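Local coordinates for protein ATP-dependent 6-phosphofructokinase subunit beta (Saccharomyces cerevisiae, PDB 3O8O) that catalyses the ATP-dependent phosphorylation of fructose 6-phosphate to fructose 1,6-bisphosphate, the first committing step of glycolysis, as one subunit of an allosteric enzyme, at residues Ser153-Met158 with Met197-Gly202; Ala163-Tyr168 with Ala297-Leu302; Ile103-Asp108 with Cys148-Ser153; Pro16-Asn21 with Gly69-Gly74. One frame throughout, in Å; residues are numbered along the deposited sequence.

All four contacts lie in the N-terminal catalytic phosphofructokinase domain, their centres about 12 to 18 Å apart. Along the chain contact 4 (16-21 with 69-74) closes first, then contact 3 (103-108 with 148-153); contacts 1 and 2 follow and interleave, 163-168 falling between the two segments of contact 1. Contact 3 pairs two parallel strands of the large sheet, and contact 4 fixes the start of helix 18-32, which packs against that sheet. S153 belongs to both contact 3 and contact 1, and T164 and I165 of contact 2 bind its backbone. The sheet ends, helix starts and sugar-binding loops of the active site are thereby joined in one network.

Contact 1: residues Ser153-Met158 with Met197-Gly202. With F6P (6-O-phosphono-beta-D-fructofuranose), chain K.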
loop_
_atom_site.group_PDB
_atom_site.type_symbol
_atom_site.label_atom_id
_atom_site.label_comp_id
_atom_site.label_asym_id
_atom_site.label_seq_id
_atom_site.Cartn_x
_atom_site.Cartn_y
_atom_site.Cartn_z
ATOM N N SER B 153 23.623 40.220 14.324
ATOM C CA SER B 153 22.865 41.360 14.811
ATOM C C SER B 153 21.493 41.391 14.162
ATOM O O SER B 153 21.365 41.091 12.976
ATOM C CB SER B 153 23.618 42.642 14.485
ATOM O OG SER B 153 22.910 43.756 14.978
ATOM N N ILE B 154 20.467 41.746 14.929
ATOM C CA ILE B 154 19.131 41.807 14.345
ATOM C C ILE B 154 18.908 43.044 13.475
ATOM O O ILE B 154 17.955 43.072 12.684
ATOM C CB ILE B 154 17.994 41.791 15.410
ATOM C CG1 ILE B 154 18.155 42.938 16.397
ATOM C CG2 ILE B 154 17.978 40.485 16.138
ATOM C CD1 ILE B 154 16.967 43.077 17.332
ATOM N N ASP B 155 19.795 44.040 13.614
ATOM C CA ASP B 155 19.716 45.321 12.890
ATOM C C ASP B 155 20.014 45.337 11.388
ATOM O O ASP B 155 19.488 46.183 10.673
ATOM C CB ASP B 155 20.616 46.344 13.569
ATOM C CG ASP B 155 20.355 46.450 15.071
ATOM O OD1 ASP B 155 19.184 46.318 15.507
ATOM O OD2 ASP B 155 21.331 46.688 15.817
ATOM N N ASN B 156 20.841 44.403 10.918
ATOM C CA ASN B 156 21.213 44.311 9.501
ATOM C C ASN B 156 21.752 45.659 9.055
ATOM O O ASN B 156 21.263 46.243 8.093
ATOM C CB ASN B 156 19.999 43.914 8.635
ATOM C CG ASN B 156 20.409 43.297 7.291
ATOM O OD1 ASN B 156 21.347 42.507 7.229
ATOM N ND2 ASN B 156 19.696 43.642 6.222
ATOM N N ASP B 157 22.758 46.161 9.762
ATOM C CA ASP B 157 23.327 47.453 9.413
ATOM C C ASP B 157 24.847 47.450 9.221
ATOM O O ASP B 157 25.496 48.477 9.404
ATOM C CB ASP B 157 22.946 48.500 10.459
ATOM C CG ASP B 157 23.615 48.262 11.784
ATOM O OD1 ASP B 157 24.558 47.451 11.851
ATOM O OD2 ASP B 157 23.203 48.899 12.767
ATOM N N MET B 158 25.413 46.300 8.870
ATOM C CA MET B 158 26.852 46.209 8.624
ATOM C C MET B 158 26.918 46.189 7.097
ATOM O O MET B 158 26.493 45.232 6.439
ATOM C CB MET B 158 27.417 44.936 9.248
ATOM N N MET B 197 12.756 47.944 16.601
ATOM C CA MET B 197 14.189 48.083 16.829
ATOM C C MET B 197 14.964 48.333 15.554
ATOM O O MET B 197 14.378 48.564 14.496
ATOM C CB MET B 197 14.763 46.835 17.503
ATOM C CG MET B 197 14.270 46.597 18.906
ATOM S SD MET B 197 15.376 45.494 19.742
ATOM C CE MET B 197 14.990 45.798 21.457
ATOM N N GLY B 198 16.288 48.279 15.667
ATOM C CA GLY B 198 17.135 48.490 14.512
ATOM C C GLY B 198 18.222 49.517 14.753
ATOM O O GLY B 198 19.044 49.790 13.872
ATOM N N ARG B 199 18.238 50.093 15.949
ATOM C CA ARG B 199 19.244 51.094 16.274
ATOM C C ARG B 199 19.144 52.249 15.274
ATOM O O ARG B 199 18.162 52.997 15.266
ATOM C CB ARG B 199 20.628 50.460 16.202
ATOM C CG ARG B 199 21.736 51.309 16.753
ATOM C CD ARG B 199 23.057 50.537 16.729
ATOM N NE ARG B 199 23.082 49.378 17.623
ATOM C CZ ARG B 199 23.283 49.454 18.939
ATOM N NH1 ARG B 199 23.479 50.632 19.512
ATOM N NH2 ARG B 199 23.284 48.363 19.701
ATOM N N ASN B 200 20.145 52.381 14.410
ATOM C CA ASN B 200 20.140 53.472 13.438
ATOM C C ASN B 200 19.829 53.018 12.033
ATOM O O ASN B 200 19.917 53.802 11.089
ATOM C CB ASN B 200 21.488 54.204 13.448
ATOM C CG ASN B 200 21.797 54.859 14.803
ATOM O OD1 ASN B 200 21.006 55.659 15.319
ATOM N ND2 ASN B 200 22.951 54.523 15.378
ATOM N N CYS B 201 19.478 51.745 11.895
ATOM C CA CYS B 201 19.141 51.188 10.594
ATOM C C CYS B 201 17.644 51.062 10.498
ATOM O O CYS B 201 16.960 50.949 11.507
ATOM C CB CYS B 201 19.775 49.825 10.420
ATOM S SG CYS B 201 19.578 49.220 8.752
ATOM N N GLY B 202 17.126 51.095 9.286
ATOM C CA GLY B 202 15.690 51.001 9.123
ATOM C C GLY B 202 15.279 49.782 8.325
ATOM O O GLY B 202 14.134 49.675 7.870
HETATM O O1 F6P K . 22.328 45.381 19.102
HETATM C C1 F6P K . 21.451 46.372 18.569
HETATM C C2 F6P K . 20.163 46.410 19.393
HETATM O O2 F6P K . 19.480 45.164 19.358
HETATM C C3 F6P K . 19.197 47.483 18.895
HETATM O O3 F6P K . 18.303 46.988 17.892
HETATM C C4 F6P K . 18.533 47.930 20.234
HETATM O O4 F6P K . 17.988 49.251 20.162
HETATM C C5 F6P K . 19.723 47.783 21.232
HETATM O O5 F6P K . 20.457 46.663 20.740
HETATM C C6 F6P K . 19.301 47.372 22.623
HETATM O O6 F6P K . 20.514 47.282 23.374
HETATM P P F6P K . 20.199 46.755 24.860
HETATM O O1P F6P K . 19.648 45.380 24.760
HETATM O O2P F6P K . 21.569 46.692 25.701
HETATM O O3P F6P K . 19.106 47.708 25.597
#
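D155 and G198 face each other at the fructose 6-phosphate site of the phosphofructokinase fold, where the loop after strand 146-151 meets the loop after strand 191-196. The second loop makes a type II' beta turn from G198 to C201. D155, probably the catalytic proton acceptor, holds CG anti to its own carbonyl carbon (chi1 -52°), and its carboxylate reaches the turn. OD1 of D155 takes a 2.6 Å hydrogen bond from hydroxyl O3 of the sugar, and G198 N donates to that same O3 at 3.3 Å. One hydroxyl is thus held by both loops. A CB on G198 would be jammed against the carbonyl oxygen of M197 and would also hit C201 O.

R199 leaves the turn with CG anti to its N (chi1 -169°) and bends at its third torsion. Sugar O1 lies in the guanidinium plane, at its edge. D155 OD2 approaches the edge of the same group in a long salt bridge, 3.7 Å to R199 NE, somewhat doubtful because OD2 sits too close to the sugar in the model. An alanine in place of D155 would probably leave sugar O3 without its carboxylate acceptor, with G198 N still beside it. E254 OE2 accepts the backbone N-H of R199 and also binds the sugar.

The side chain of I154 crosses that of M197 obliquely, CD1 of I154 lying 3.8 Å from SD of M197. At the far end of the turn, CB of D157 lies alongside CB of C201, 3.4 Å away.

Contact 2: residues Ala163-Tyr168 with Ala297-Leu302; sequences ATIGAY and AYDRIL
D299, on helix 297-316, reaches across to G166, the N-cap residue of helix 167-187. From its CB, CG stands anti to the carbonyl carbon (chi1 -82°) and lies 3.2 Å from G166 N. Beyond CG the carboxylate divides its work. OD1 of D299 accepts a nearly straight hydrogen bond from G166 N at 2.8 Å, the donor standing above the carboxylate plane. OD2 lies against G166 CA and is hydrogen-bonded to S169 OG, in the first turn of the helix. An alanine here would probably leave both G166 N and S169 OG without this acceptor.

G166 is the third residue of a type II beta turn from T164 to A167; its backbone angles would jam a CB against the carbonyl oxygen of I165. Beside the polar bond, Y168 CD1 touches Y298 CD2 at 3.4 Å, the rings oblique with planes 74° apart. A163 CB sits at the edge of the Y298 ring, and L302 CD2 packs against A163 and I165.

The turn is fastened to the end of strand 146-151 and the loop after it by backbone bonds of I165 with V151 and S153, while helix 297-316 sends A297 and I301 the other way, against helix 537-558 of the second phosphofructokinase domain.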
loop_
_atom_site.group_PDB
_atom_site.type_symbol
_atom_site.label_atom_id
_atom_site.label_comp_id
_atom_site.label_asym_id
_atom_site.label_seq_id
_atom_site.Cartn_x
_atom_site.Cartn_y
_atom_site.Cartn_z
ATOM N N ALA B 163 22.927 40.310 4.858
ATOM C CA ALA B 163 22.145 39.893 6.014
ATOM C C ALA B 163 22.978 39.564 7.233
ATOM O O ALA B 163 23.861 38.729 7.168
ATOM C CB ALA B 163 21.297 38.692 5.643
ATOM N N THR B 164 22.713 40.229 8.347
ATOM C CA THR B 164 23.450 39.908 9.557
ATOM C C THR B 164 22.717 38.729 10.170
ATOM O O THR B 164 21.499 38.593 10.023
ATOM C CB THR B 164 23.458 41.072 10.572
ATOM O OG1 THR B 164 22.142 41.627 10.689
ATOM C CG2 THR B 164 24.447 42.145 10.133
ATOM N N ILE B 165 23.446 37.859 10.846
ATOM C CA ILE B 165 22.795 36.712 11.450
ATOM C C ILE B 165 21.793 37.263 12.456
ATOM O O ILE B 165 22.151 38.078 13.296
ATOM C CB ILE B 165 23.810 35.798 12.190
ATOM C CG1 ILE B 165 24.838 35.251 11.204
ATOM C CG2 ILE B 165 23.086 34.641 12.850
ATOM C CD1 ILE B 165 25.935 34.438 11.862
ATOM N N GLY B 166 20.540 36.835 12.358
ATOM C CA GLY B 166 19.528 37.296 13.299
ATOM C C GLY B 166 18.565 38.332 12.747
ATOM O O GLY B 166 17.473 38.536 13.288
ATOM N N ALA B 167 18.965 38.988 11.663
ATOM C CA ALA B 167 18.131 40.011 11.054
ATOM C C ALA B 167 16.744 39.486 10.717
ATOM O O ALA B 167 15.742 39.949 11.267
ATOM C CB ALA B 167 18.802 40.534 9.816
ATOM N N TYR B 168 16.681 38.523 9.809
ATOM C CA TYR B 168 15.395 37.963 9.424
ATOM C C TYR B 168 14.595 37.350 10.571
ATOM O O TYR B 168 13.367 37.315 10.519
ATOM C CB TYR B 168 15.587 36.950 8.320
ATOM C CG TYR B 168 15.852 37.615 7.006
ATOM C CD1 TYR B 168 17.129 37.623 6.439
ATOM C CD2 TYR B 168 14.816 38.223 6.314
ATOM C CE1 TYR B 168 17.354 38.215 5.205
ATOM C CE2 TYR B 168 15.018 38.814 5.091
ATOM C CZ TYR B 168 16.286 38.812 4.528
ATOM O OH TYR B 168 16.476 39.398 3.281
ATOM N N ALA B 297 14.677 29.559 9.934
ATOM C CA ALA B 297 15.454 28.669 9.073
ATOM C C ALA B 297 16.560 29.399 8.337
ATOM O O ALA B 297 17.691 28.913 8.279
ATOM C CB ALA B 297 14.529 27.917 8.067
ATOM N N TYR B 298 16.248 30.564 7.775
ATOM C CA TYR B 298 17.270 31.296 7.053
ATOM C C TYR B 298 18.456 31.582 7.978
ATOM O O TYR B 298 19.604 31.324 7.618
ATOM C CB TYR B 298 16.704 32.602 6.501
ATOM C CG TYR B 298 17.697 33.382 5.668
ATOM C CD1 TYR B 298 17.943 33.030 4.344
ATOM C CD2 TYR B 298 18.432 34.445 6.221
ATOM C CE1 TYR B 298 18.901 33.710 3.577
ATOM C CE2 TYR B 298 19.404 35.135 5.457
ATOM C CZ TYR B 298 19.633 34.754 4.131
ATOM O OH TYR B 298 20.599 35.358 3.355
ATOM N N ASP B 299 18.193 32.091 9.176
ATOM C CA ASP B 299 19.294 32.384 10.078
ATOM C C ASP B 299 20.066 31.143 10.458
ATOM O O ASP B 299 21.290 31.141 10.395
ATOM C CB ASP B 299 18.823 33.117 11.335
ATOM C CG ASP B 299 18.663 34.609 11.105
ATOM O OD1 ASP B 299 19.464 35.208 10.354
ATOM O OD2 ASP B 299 17.732 35.190 11.684
ATOM N N ARG B 300 19.380 30.079 10.847
ATOM C CA ARG B 300 20.111 28.871 11.188
ATOM C C ARG B 300 21.049 28.510 10.037
ATOM O O ARG B 300 22.259 28.397 10.233
ATOM C CB ARG B 300 19.162 27.708 11.443
ATOM C CG ARG B 300 18.289 27.885 12.635
ATOM C CD ARG B 300 17.539 26.615 12.943
ATOM N NE ARG B 300 16.383 26.904 13.784
ATOM C CZ ARG B 300 15.661 25.990 14.421
ATOM N NH1 ARG B 300 15.962 24.700 14.329
ATOM N NH2 ARG B 300 14.636 26.376 15.154
ATOM N N ILE B 301 20.492 28.351 8.838
ATOM C CA ILE B 301 21.274 27.982 7.666
ATOM C C ILE B 301 22.395 28.966 7.352
ATOM O O ILE B 301 23.495 28.577 6.944
ATOM C CB ILE B 301 20.368 27.830 6.439
ATOM C CG1 ILE B 301 19.283 26.795 6.753
ATOM C CG2 ILE B 301 21.192 27.375 5.229
ATOM C CD1 ILE B 301 18.183 26.673 5.698
ATOM N N LEU B 302 22.123 30.245 7.550
ATOM C CA LEU B 302 23.138 31.249 7.280
ATOM C C LEU B 302 24.265 31.120 8.289
ATOM O O LEU B 302 25.426 31.001 7.933
ATOM C CB LEU B 302 22.548 32.663 7.363
ATOM C CG LEU B 302 23.586 33.787 7.267
ATOM C CD1 LEU B 302 24.349 33.689 5.949
ATOM C CD2 LEU B 302 22.892 35.107 7.377
#

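Contact 3: residues Ile103-Asp108 with Cys148-Ser153; sequences IVCGGD and CGTVGS
T150 O is met by two neighbours on the facing strand: G106 N donates to it at 2.9 Å, and C105 CA makes a CA-H...O contact beside that bond. Other carbonyls in this parallel ladder are shared in the same way. C148 O accepts V104 N at 3.2 Å, with I103 CA alongside. V104 O takes T150 N at 3.1 Å and touches G149 CA. In the last rung G152 N donates to G106 O at 3.0 Å. The short strand axes run at 19° to each other and approach to 4.7 Å.

I103, C105, C148 and T150 point to one face of the sheet. There I103 CG1 lies 4.2 Å from C148 CB. The side chains of C105 and T150 lie side by side on that face, SG of C105 anti to its N (chi1 171°), but SG and T150 CG2 are modelled too close together for the detail of their approach to be trusted. V104 points to the opposite face. G106 carries no CB, and at its backbone angles one would be jammed against the carbonyl oxygen of C105.

Both strands end at the active site. G107 is the N-cap of helix 108-129, and with D108 it probably binds ATP, D108 also the catalytic magnesium; S153 belongs to the fructose 6-phosphate site. Strands 101-106 and 146-151 are neighbours in a beta-alpha-beta unit at the middle of the large sheet, flanked by strands 5-11 and 324-328. Helix 18-32 covers C105 and T150, and helix 297-316 packs on I103 and C148.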
loop_
_atom_site.group_PDB
_atom_site.type_symbol
_atom_site.label_atom_id
_atom_site.label_comp_id
_atom_site.label_asym_id
_atom_site.label_seq_id
_atom_site.Cartn_x
_atom_site.Cartn_y
_atom_site.Cartn_z
ATOM N N ILE B 103 37.681 33.149 17.036
ATOM C CA ILE B 103 36.544 33.537 16.190
ATOM C C ILE B 103 35.490 34.196 17.065
ATOM O O ILE B 103 35.018 33.604 18.037
ATOM C CB ILE B 103 35.870 32.328 15.485
ATOM C CG1 ILE B 103 36.714 31.860 14.313
ATOM C CG2 ILE B 103 34.542 32.725 14.933
ATOM C CD1 ILE B 103 36.125 30.682 13.581
ATOM N N VAL B 104 35.123 35.426 16.739
ATOM C CA VAL B 104 34.101 36.075 17.535
ATOM C C VAL B 104 32.926 36.477 16.662
ATOM O O VAL B 104 33.087 36.983 15.534
ATOM C CB VAL B 104 34.653 37.294 18.319
ATOM C CG1 VAL B 104 36.131 37.442 18.061
ATOM C CG2 VAL B 104 33.895 38.556 17.958
ATOM N N CYS B 105 31.741 36.209 17.203
ATOM C CA CYS B 105 30.484 36.488 16.542
ATOM C C CYS B 105 29.761 37.568 17.327
ATOM O O CYS B 105 29.591 37.453 18.547
ATOM C CB CYS B 105 29.636 35.213 16.500
ATOM S SG CYS B 105 27.944 35.442 15.945
ATOM N N GLY B 106 29.340 38.618 16.625
ATOM C CA GLY B 106 28.645 39.705 17.289
ATOM C C GLY B 106 28.594 40.956 16.443
ATOM O O GLY B 106 28.726 40.877 15.218
ATOM N N GLY B 107 28.397 42.102 17.098
ATOM C CA GLY B 107 28.328 43.383 16.403
ATOM C C GLY B 107 29.693 43.890 15.970
ATOM O O GLY B 107 30.727 43.429 16.488
ATOM N N ASP B 108 29.707 44.838 15.029
ATOM C CA ASP B 108 30.968 45.391 14.516
ATOM C C ASP B 108 31.857 45.917 15.653
ATOM O O ASP B 108 33.080 45.740 15.637
ATOM C CB ASP B 108 30.695 46.498 13.478
ATOM C CG ASP B 108 30.446 47.849 14.109
ATOM O OD1 ASP B 108 31.424 48.476 14.573
ATOM O OD2 ASP B 108 29.276 48.282 14.144
ATOM N N CYS B 148 38.829 35.795 13.123
ATOM C CA CYS B 148 37.860 35.910 12.048
ATOM C C CYS B 148 36.571 36.391 12.649
ATOM O O CYS B 148 36.207 36.032 13.773
ATOM C CB CYS B 148 37.607 34.601 11.327
ATOM S SG CYS B 148 36.586 34.891 9.863
ATOM N N GLY B 149 35.872 37.209 11.889
ATOM C CA GLY B 149 34.653 37.766 12.405
ATOM C C GLY B 149 33.437 37.163 11.764
ATOM O O GLY B 149 33.457 36.731 10.595
ATOM N N THR B 150 32.375 37.132 12.560
ATOM C CA THR B 150 31.084 36.605 12.154
ATOM C C THR B 150 30.135 37.645 12.742
ATOM O O THR B 150 30.054 37.805 13.969
ATOM C CB THR B 150 30.860 35.170 12.759
ATOM O OG1 THR B 150 31.015 34.173 11.733
ATOM C CG2 THR B 150 29.500 35.045 13.366
ATOM N N VAL B 151 29.451 38.379 11.864
ATOM C CA VAL B 151 28.547 39.434 12.317
ATOM C C VAL B 151 27.128 38.970 12.595
ATOM O O VAL B 151 26.388 38.552 11.703
ATOM C CB VAL B 151 28.541 40.665 11.324
ATOM C CG1 VAL B 151 28.473 40.187 9.896
ATOM C CG2 VAL B 151 27.381 41.596 11.622
ATOM N N GLY B 152 26.773 39.044 13.870
ATOM C CA GLY B 152 25.451 38.658 14.296
ATOM C C GLY B 152 24.767 39.867 14.892
ATOM O O GLY B 152 25.253 40.474 15.845
ATOM N N SER B 153 23.623 40.220 14.324
ATOM C CA SER B 153 22.865 41.360 14.811
ATOM C C SER B 153 21.493 41.391 14.162
ATOM O O SER B 153 21.365 41.091 12.976
ATOM C CB SER B 153 23.618 42.642 14.485
ATOM O OG SER B 153 22.910 43.756 14.978
#

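Contact 4: residues Pro16-Asn21 with Gly69-Gly74; sequences PGMNSN and GGTNIG
N19, in the first turn of helix 18-32, holds the glycine-rich loop 69-74 through its side-chain amide. This helix follows the first strand of the large phosphofructokinase sheet, with G17 as its N-cap, and residues T71 to G74 of the loop form a type I beta turn.

Hydrogen bonds come first. With CG of N19 anti to the carbonyl carbon (chi1 -78°), OD1 accepts N72 N at 2.8 Å; the donor lies in the amide plane, on a lone pair, and the N-H...O angle is 152°. On the other branch, ND2 of N19 gives G69 O a weak bond at 2.9 Å, its main acceptor being E68 O. The amide is therefore held at both ends, which fixes its rotation. Its carbonyl secures the start of the turn, and its NH2 group holds the stretch of chain at E68 and G69 before it. The loop also faces the partner protein, since T71 N is hydrogen-bonded to a polar side chain of another chain.

Side-chain packing follows. The N72 side chain crosses that of N19 at about a right angle, their amide planes 41° apart. W65 touches both residues.

Backbone shape matters as well: the positive phi of G70 turns the chain there, between the G69 and N72 groups bound by N19.

A sulphur contact closes the list: the side chain of M18 runs across that of T71 and bends at its third torsion; its SD lies 3.4 Å from T71 OG1, a hydroxyl that is hydrogen-bonded with OG1 of T10.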
loop_
_atom_site.group_PDB
_atom_site.type_symbol
_atom_site.label_atom_id
_atom_site.label_comp_id
_atom_site.label_asym_id
_atom_site.label_seq_id
_atom_site.Cartn_x
_atom_site.Cartn_y
_atom_site.Cartn_z
ATOM N N PRO B 16 19.333 35.945 17.406
ATOM C CA PRO B 16 18.912 34.591 17.095
ATOM C C PRO B 16 19.801 34.022 16.012
ATOM O O PRO B 16 19.942 34.622 14.942
ATOM C CB PRO B 16 17.486 34.790 16.618
ATOM C CG PRO B 16 17.044 35.933 17.408
ATOM C CD PRO B 16 18.211 36.870 17.255
ATOM N N GLY B 17 20.411 32.878 16.295
ATOM C CA GLY B 17 21.267 32.255 15.307
ATOM C C GLY B 17 22.705 32.154 15.744
ATOM O O GLY B 17 23.508 31.513 15.078
ATOM N N MET B 18 23.053 32.789 16.856
ATOM C CA MET B 18 24.426 32.709 17.325
ATOM C C MET B 18 24.744 31.269 17.696
ATOM O O MET B 18 25.844 30.781 17.419
ATOM C CB MET B 18 24.647 33.627 18.524
ATOM C CG MET B 18 24.440 35.085 18.189
ATOM S SD MET B 18 24.990 36.239 19.463
ATOM C CE MET B 18 26.069 37.227 18.512
ATOM N N ASN B 19 23.773 30.587 18.309
ATOM C CA ASN B 19 23.950 29.194 18.706
ATOM C C ASN B 19 24.216 28.311 17.495
ATOM O O ASN B 19 25.032 27.397 17.564
ATOM C CB ASN B 19 22.720 28.678 19.432
ATOM C CG ASN B 19 22.651 29.140 20.865
ATOM O OD1 ASN B 19 23.662 29.182 21.551
ATOM N ND2 ASN B 19 21.447 29.462 21.336
ATOM N N SER B 20 23.524 28.570 16.391
ATOM C CA SER B 20 23.768 27.790 15.196
ATOM C C SER B 20 25.183 28.093 14.762
ATOM O O SER B 20 25.881 27.201 14.262
ATOM C CB SER B 20 22.800 28.160 14.080
ATOM O OG SER B 20 21.482 27.836 14.458
ATOM N N ASN B 21 25.615 29.342 14.966
ATOM C CA ASN B 21 26.972 29.761 14.593
ATOM C C ASN B 21 27.990 29.023 15.471
ATOM O O ASN B 21 28.902 28.342 14.987
ATOM C CB ASN B 21 27.139 31.286 14.741
ATOM C CG ASN B 21 28.316 31.824 13.931
ATOM O OD1 ASN B 21 28.384 31.617 12.715
ATOM N ND2 ASN B 21 29.245 32.509 14.595
ATOM N N GLY B 69 17.476 29.760 21.351
ATOM C CA GLY B 69 17.708 31.188 21.255
ATOM C C GLY B 69 18.920 31.718 22.007
ATOM O O GLY B 69 19.539 31.013 22.796
ATOM N N GLY B 70 19.252 32.980 21.749
ATOM C CA GLY B 70 20.387 33.621 22.391
ATOM C C GLY B 70 21.716 32.926 22.171
ATOM O O GLY B 70 21.917 32.214 21.184
ATOM N N THR B 71 22.635 33.162 23.098
ATOM C CA THR B 71 23.955 32.556 23.072
ATOM C C THR B 71 24.046 31.635 24.255
ATOM O O THR B 71 23.930 32.092 25.402
ATOM C CB THR B 71 25.092 33.534 23.328
ATOM O OG1 THR B 71 25.030 34.611 22.402
ATOM C CG2 THR B 71 26.412 32.825 23.170
ATOM N N ASN B 72 24.280 30.352 24.007
ATOM C CA ASN B 72 24.421 29.447 25.126
ATOM C C ASN B 72 25.743 29.721 25.862
ATOM O O ASN B 72 25.866 29.437 27.059
ATOM C CB ASN B 72 24.317 28.000 24.661
ATOM C CG ASN B 72 22.906 27.628 24.271
ATOM O OD1 ASN B 72 21.957 28.329 24.613
ATOM N ND2 ASN B 72 22.756 26.521 23.560
ATOM N N ILE B 73 26.718 30.306 25.170
ATOM C CA ILE B 73 27.985 30.617 25.830
ATOM C C ILE B 73 27.966 32.040 26.428
ATOM O O ILE B 73 28.950 32.500 27.018
ATOM C CB ILE B 73 29.189 30.426 24.859
ATOM C CG1 ILE B 73 29.211 31.528 23.767
ATOM C CG2 ILE B 73 29.094 29.037 24.258
ATOM C CD1 ILE B 73 30.234 31.313 22.661
ATOM N N GLY B 74 26.828 32.720 26.283
ATOM C CA GLY B 74 26.667 34.062 26.829
ATOM C C GLY B 74 27.437 35.212 26.188
ATOM O O GLY B 74 28.240 35.027 25.259
#